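Local coordinates for protein MerB2 (PDB 5C17) that binds a mercury(II) ion through two cysteines and probably acts as an alkylmercury lyase, cleaving carbon-mercury bonds, at residues Ile104-Val114 and Leu194-Lys205. Numbering follows the deposited sequence. Where two conformers were deposited one is given.
Sequences ISTLELSTALV and LEQALSFGNELK
Glu108 and Gly201 bring the helical segments 104-114 and 194-205 together in a knobs-into-holes crossing, their axes 6.4 Å apart at -51°. At Gly201 the backbones nearly touch: its CA lies 3.4 Å from Glu108 O in a CA-H...O contact, and any CB there would run into Thr111 CB. Thr111 is one knob, set among Leu198, Gly201, Asn202 and Lys205. Its OG1, anti to the carbonyl carbon (chi1 -59°), donates to Leu198 O at 2.7 Å, tilted 34° from the carbonyl plane, while Gly201 N reaches the same oxygen from the opposite face. Toward the buried N-terminal ends, Leu107 lays CD1 on Ala197 CB and its other methyl against Leu198 CD2; Ile104, whose side chain lies near the bound dithiol and mercury, meets the Phe200 ring obliquely through CG2.

The other end is looser and nearer solvent. There Lys205, bent at chi3, runs past Ala112 to Thr111 O, which its NZ reaches in a weak 2.9 Å bond, with CE against CG2 of Val114, the positive-phi residue of the Schellman motif. A methionine in its place would probably leave Thr111 O without this charged donor at the helix end. Back in the buried part, Glu108 is the second knob, among Ala197, Phe200, Gly201 and Leu204; its OE1 lies near the plane of the Phe200 ring at its edge, 3.3 Å from Phe200 CB, and accepts a hydrogen bond from a water that also donates to Phe200 O, the water oxygen lying 2.8 Å from Phe200 O.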
loop_
_atom_site.group_PDB
_atom_site.type_symbol
_atom_site.label_atom_id
_atom_site.label_comp_id
_atom_site.label_asym_id
_atom_site.label_seq_id
_atom_site.Cartn_x
_atom_site.Cartn_y
_atom_site.Cartn_z
ATOM N N ILE A 104 -0.413 -5.461 4.045
ATOM C CA ILE A 104 -1.029 -4.373 4.805
ATOM C C ILE A 104 -1.873 -3.507 3.877
ATOM O O ILE A 104 -2.997 -3.136 4.235
ATOM C CB ILE A 104 0.011 -3.528 5.548
ATOM C CG1 ILE A 104 0.653 -4.360 6.669
ATOM C CG2 ILE A 104 -0.636 -2.282 6.117
ATOM C CD1 ILE A 104 1.822 -3.672 7.349
ATOM N N SER A 105 -1.342 -3.182 2.696
ATOM C CA SER A 105 -2.035 -2.335 1.745
ATOM C C SER A 105 -3.392 -2.914 1.367
ATOM O O SER A 105 -4.355 -2.180 1.179
ATOM C CB SER A 105 -1.187 -2.118 0.481
ATOM O OG SER A 105 0.000 -1.403 0.775
ATOM N N THR A 106 -3.471 -4.245 1.227
ATOM C CA THR A 106 -4.752 -4.861 0.838
ATOM C C THR A 106 -5.900 -4.445 1.751
ATOM O O THR A 106 -7.040 -4.325 1.310
ATOM C CB THR A 106 -4.733 -6.432 0.787
ATOM O OG1 THR A 106 -4.526 -7.012 2.081
ATOM C CG2 THR A 106 -3.703 -6.944 -0.197
ATOM N N LEU A 107 -5.604 -4.293 3.040
ATOM C CA LEU A 107 -6.628 -3.982 4.034
ATOM C C LEU A 107 -6.707 -2.482 4.299
ATOM O O LEU A 107 -7.802 -1.904 4.360
ATOM C CB LEU A 107 -6.354 -4.776 5.309
ATOM C CG LEU A 107 -6.633 -6.281 5.146
ATOM C CD1 LEU A 107 -5.971 -7.076 6.222
ATOM C CD2 LEU A 107 -8.119 -6.587 5.115
ATOM N N GLU A 108 -5.564 -1.824 4.437
ATOM C CA GLU A 108 -5.627 -0.394 4.701
ATOM C C GLU A 108 -6.257 0.368 3.540
ATOM O O GLU A 108 -6.897 1.388 3.773
ATOM C CB GLU A 108 -4.282 0.177 5.127
ATOM C CG GLU A 108 -3.407 0.616 4.034
ATOM C CD GLU A 108 -2.123 1.271 4.512
ATOM O OE1 GLU A 108 -1.836 1.249 5.726
ATOM O OE2 GLU A 108 -1.397 1.810 3.660
ATOM N N LEU A 109 -6.116 -0.126 2.313
ATOM C CA LEU A 109 -6.750 0.539 1.179
ATOM C C LEU A 109 -8.278 0.439 1.244
ATOM O O LEU A 109 -8.977 1.334 0.782
ATOM C CB LEU A 109 -6.199 -0.007 -0.137
ATOM C CG LEU A 109 -4.756 0.376 -0.457
ATOM C CD1 LEU A 109 -4.216 -0.459 -1.603
ATOM C CD2 LEU A 109 -4.646 1.856 -0.776
ATOM N N SER A 110 -8.802 -0.646 1.795
ATOM C CA SER A 110 -10.244 -0.783 1.964
ATOM C C SER A 110 -10.768 0.366 2.816
ATOM O O SER A 110 -11.754 1.031 2.480
ATOM C CB SER A 110 -10.585 -2.128 2.619
ATOM O OG SER A 110 -11.973 -2.231 2.892
ATOM N N THR A 111 -10.091 0.604 3.931
ATOM C CA THR A 111 -10.457 1.671 4.844
ATOM C C THR A 111 -10.256 3.027 4.196
ATOM O O THR A 111 -11.142 3.884 4.242
ATOM C CB THR A 111 -9.624 1.558 6.116
ATOM O OG1 THR A 111 -9.884 0.279 6.692
ATOM C CG2 THR A 111 -9.957 2.674 7.103
ATOM N N ALA A 112 -9.103 3.231 3.569
ATOM C CA ALA A 112 -8.783 4.539 3.009
ATOM C C ALA A 112 -9.734 4.924 1.874
ATOM O O ALA A 112 -10.109 6.085 1.742
ATOM C CB ALA A 112 -7.340 4.562 2.534
ATOM N N LEU A 113 -10.115 3.944 1.058
ATOM C CA LEU A 113 -10.975 4.191 -0.097
ATOM C C LEU A 113 -12.458 4.056 0.232
ATOM O O LEU A 113 -13.312 4.300 -0.630
ATOM C CB LEU A 113 -10.610 3.248 -1.241
ATOM C CG LEU A 113 -9.221 3.456 -1.839
ATOM C CD1 LEU A 113 -8.870 2.319 -2.790
ATOM C CD2 LEU A 113 -9.161 4.801 -2.559
ATOM N N VAL A 114 -12.751 3.720 1.489
ATOM C CA VAL A 114 -14.122 3.539 1.964
ATOM C C VAL A 114 -14.890 2.571 1.081
ATOM O O VAL A 114 -15.927 2.925 0.490
ATOM C CB VAL A 114 -14.889 4.873 2.035
ATOM C CG1 VAL A 114 -16.120 4.707 2.928
ATOM C CG2 VAL A 114 -13.980 5.988 2.562
ATOM N N LEU A 194 -5.164 -8.830 11.125
ATOM C CA LEU A 194 -5.868 -8.232 10.002
ATOM C C LEU A 194 -6.701 -7.030 10.439
ATOM O O LEU A 194 -6.777 -6.031 9.716
ATOM C CB LEU A 194 -6.754 -9.271 9.314
ATOM C CG LEU A 194 -6.070 -10.560 8.877
ATOM C CD1 LEU A 194 -6.965 -11.363 7.960
ATOM C CD2 LEU A 194 -4.721 -10.309 8.230
ATOM N N GLU A 195 -7.310 -7.100 11.622
ATOM C CA GLU A 195 -8.067 -5.961 12.140
ATOM C C GLU A 195 -7.163 -4.746 12.303
ATOM O O GLU A 195 -7.559 -3.621 11.995
ATOM C CB GLU A 195 -8.756 -6.303 13.481
ATOM C CG GLU A 195 -10.035 -7.133 13.332
ATOM C CD GLU A 195 -10.812 -7.328 14.644
ATOM O OE1 GLU A 195 -10.552 -6.613 15.646
ATOM O OE2 GLU A 195 -11.703 -8.207 14.653
ATOM N N GLN A 196 -5.949 -4.964 12.801
ATOM C CA GLN A 196 -5.013 -3.852 12.952
ATOM C C GLN A 196 -4.658 -3.243 11.584
ATOM O O GLN A 196 -4.571 -2.019 11.444
ATOM C CB GLN A 196 -3.753 -4.304 13.707
ATOM C CG GLN A 196 -4.036 -4.636 15.174
ATOM C CD GLN A 196 -3.036 -5.592 15.887
ATOM O OE1 GLN A 196 -2.056 -6.110 15.317
ATOM N NE2 GLN A 196 -3.307 -5.815 17.171
ATOM N N ALA A 197 -4.472 -4.080 10.566
ATOM C CA ALA A 197 -4.136 -3.573 9.234
ATOM C C ALA A 197 -5.277 -2.727 8.682
ATOM O O ALA A 197 -5.045 -1.699 8.054
ATOM C CB ALA A 197 -3.794 -4.714 8.293
ATOM N N LEU A 198 -6.515 -3.147 8.919
ATOM C CA LEU A 198 -7.654 -2.336 8.503
ATOM C C LEU A 198 -7.590 -0.955 9.117
ATOM O O LEU A 198 -7.834 0.045 8.446
ATOM C CB LEU A 198 -8.968 -3.006 8.882
ATOM C CG LEU A 198 -9.490 -4.060 7.924
ATOM C CD1 LEU A 198 -10.639 -4.817 8.556
ATOM C CD2 LEU A 198 -9.937 -3.412 6.621
ATOM N N SER A 199 -7.265 -0.895 10.403
ATOM C CA SER A 199 -7.249 0.386 11.099
ATOM C C SER A 199 -6.142 1.308 10.572
ATOM O O SER A 199 -6.230 2.526 10.700
ATOM C CB SER A 199 -7.091 0.173 12.601
ATOM O OG SER A 199 -5.744 -0.068 12.914
ATOM N N PHE A 200 -5.111 0.740 9.953
ATOM C CA PHE A 200 -4.033 1.561 9.419
ATOM C C PHE A 200 -4.533 2.524 8.333
ATOM O O PHE A 200 -3.931 3.554 8.099
ATOM C CB PHE A 200 -2.930 0.694 8.827
ATOM C CG PHE A 200 -1.914 0.208 9.828
ATOM C CD1 PHE A 200 -2.191 0.147 11.185
ATOM C CD2 PHE A 200 -0.662 -0.177 9.392
ATOM C CE1 PHE A 200 -1.219 -0.301 12.084
ATOM C CE2 PHE A 200 0.308 -0.628 10.285
ATOM C CZ PHE A 200 0.025 -0.690 11.624
ATOM N N GLY A 201 -5.641 2.191 7.683
ATOM C CA GLY A 201 -6.187 3.068 6.663
ATOM C C GLY A 201 -6.602 4.409 7.221
ATOM O O GLY A 201 -6.668 5.380 6.476
ATOM N N ASN A 202 -6.906 4.476 8.519
ATOM C CA ASN A 202 -7.188 5.752 9.173
ATOM C C ASN A 202 -6.038 6.735 8.978
ATOM O O ASN A 202 -6.247 7.901 8.626
ATOM C CB ASN A 202 -7.390 5.562 10.683
ATOM C CG ASN A 202 -8.696 4.871 11.036
ATOM O OD1 ASN A 202 -9.570 4.702 10.201
ATOM N ND2 ASN A 202 -8.836 4.480 12.303
ATOM N N GLU A 203 -4.825 6.249 9.188
ATOM C CA GLU A 203 -3.648 7.087 9.135
ATOM C C GLU A 203 -3.301 7.436 7.678
ATOM O O GLU A 203 -2.830 8.530 7.395
ATOM C CB GLU A 203 -2.487 6.403 9.858
ATOM C CG GLU A 203 -2.547 6.545 11.393
ATOM C CD GLU A 203 -3.532 5.598 12.084
ATOM O OE1 GLU A 203 -3.819 5.837 13.276
ATOM O OE2 GLU A 203 -3.996 4.610 11.471
ATOM N N LEU A 204 -3.545 6.512 6.755
ATOM C CA LEU A 204 -3.348 6.827 5.349
ATOM C C LEU A 204 -4.314 7.940 4.919
ATOM O O LEU A 204 -3.937 8.854 4.194
ATOM C CB LEU A 204 -3.556 5.593 4.486
ATOM C CG LEU A 204 -3.362 5.786 2.981
ATOM C CD1 LEU A 204 -1.990 6.348 2.675
ATOM C CD2 LEU A 204 -3.560 4.467 2.270
ATOM N N LYS A 205 -5.564 7.863 5.360
ATOM C CA LYS A 205 -6.531 8.915 5.059
ATOM C C LYS A 205 -6.095 10.272 5.593
ATOM O O LYS A 205 -6.222 11.288 4.909
ATOM C CB LYS A 205 -7.885 8.592 5.655
ATOM C CG LYS A 205 -8.737 7.684 4.863
ATOM C CD LYS A 205 -9.799 7.098 5.784
ATOM C CE LYS A 205 -11.127 6.833 5.123
ATOM N NZ LYS A 205 -12.013 6.030 6.043
HETATM O O HOH W 1 -1.367 3.494 6.960
#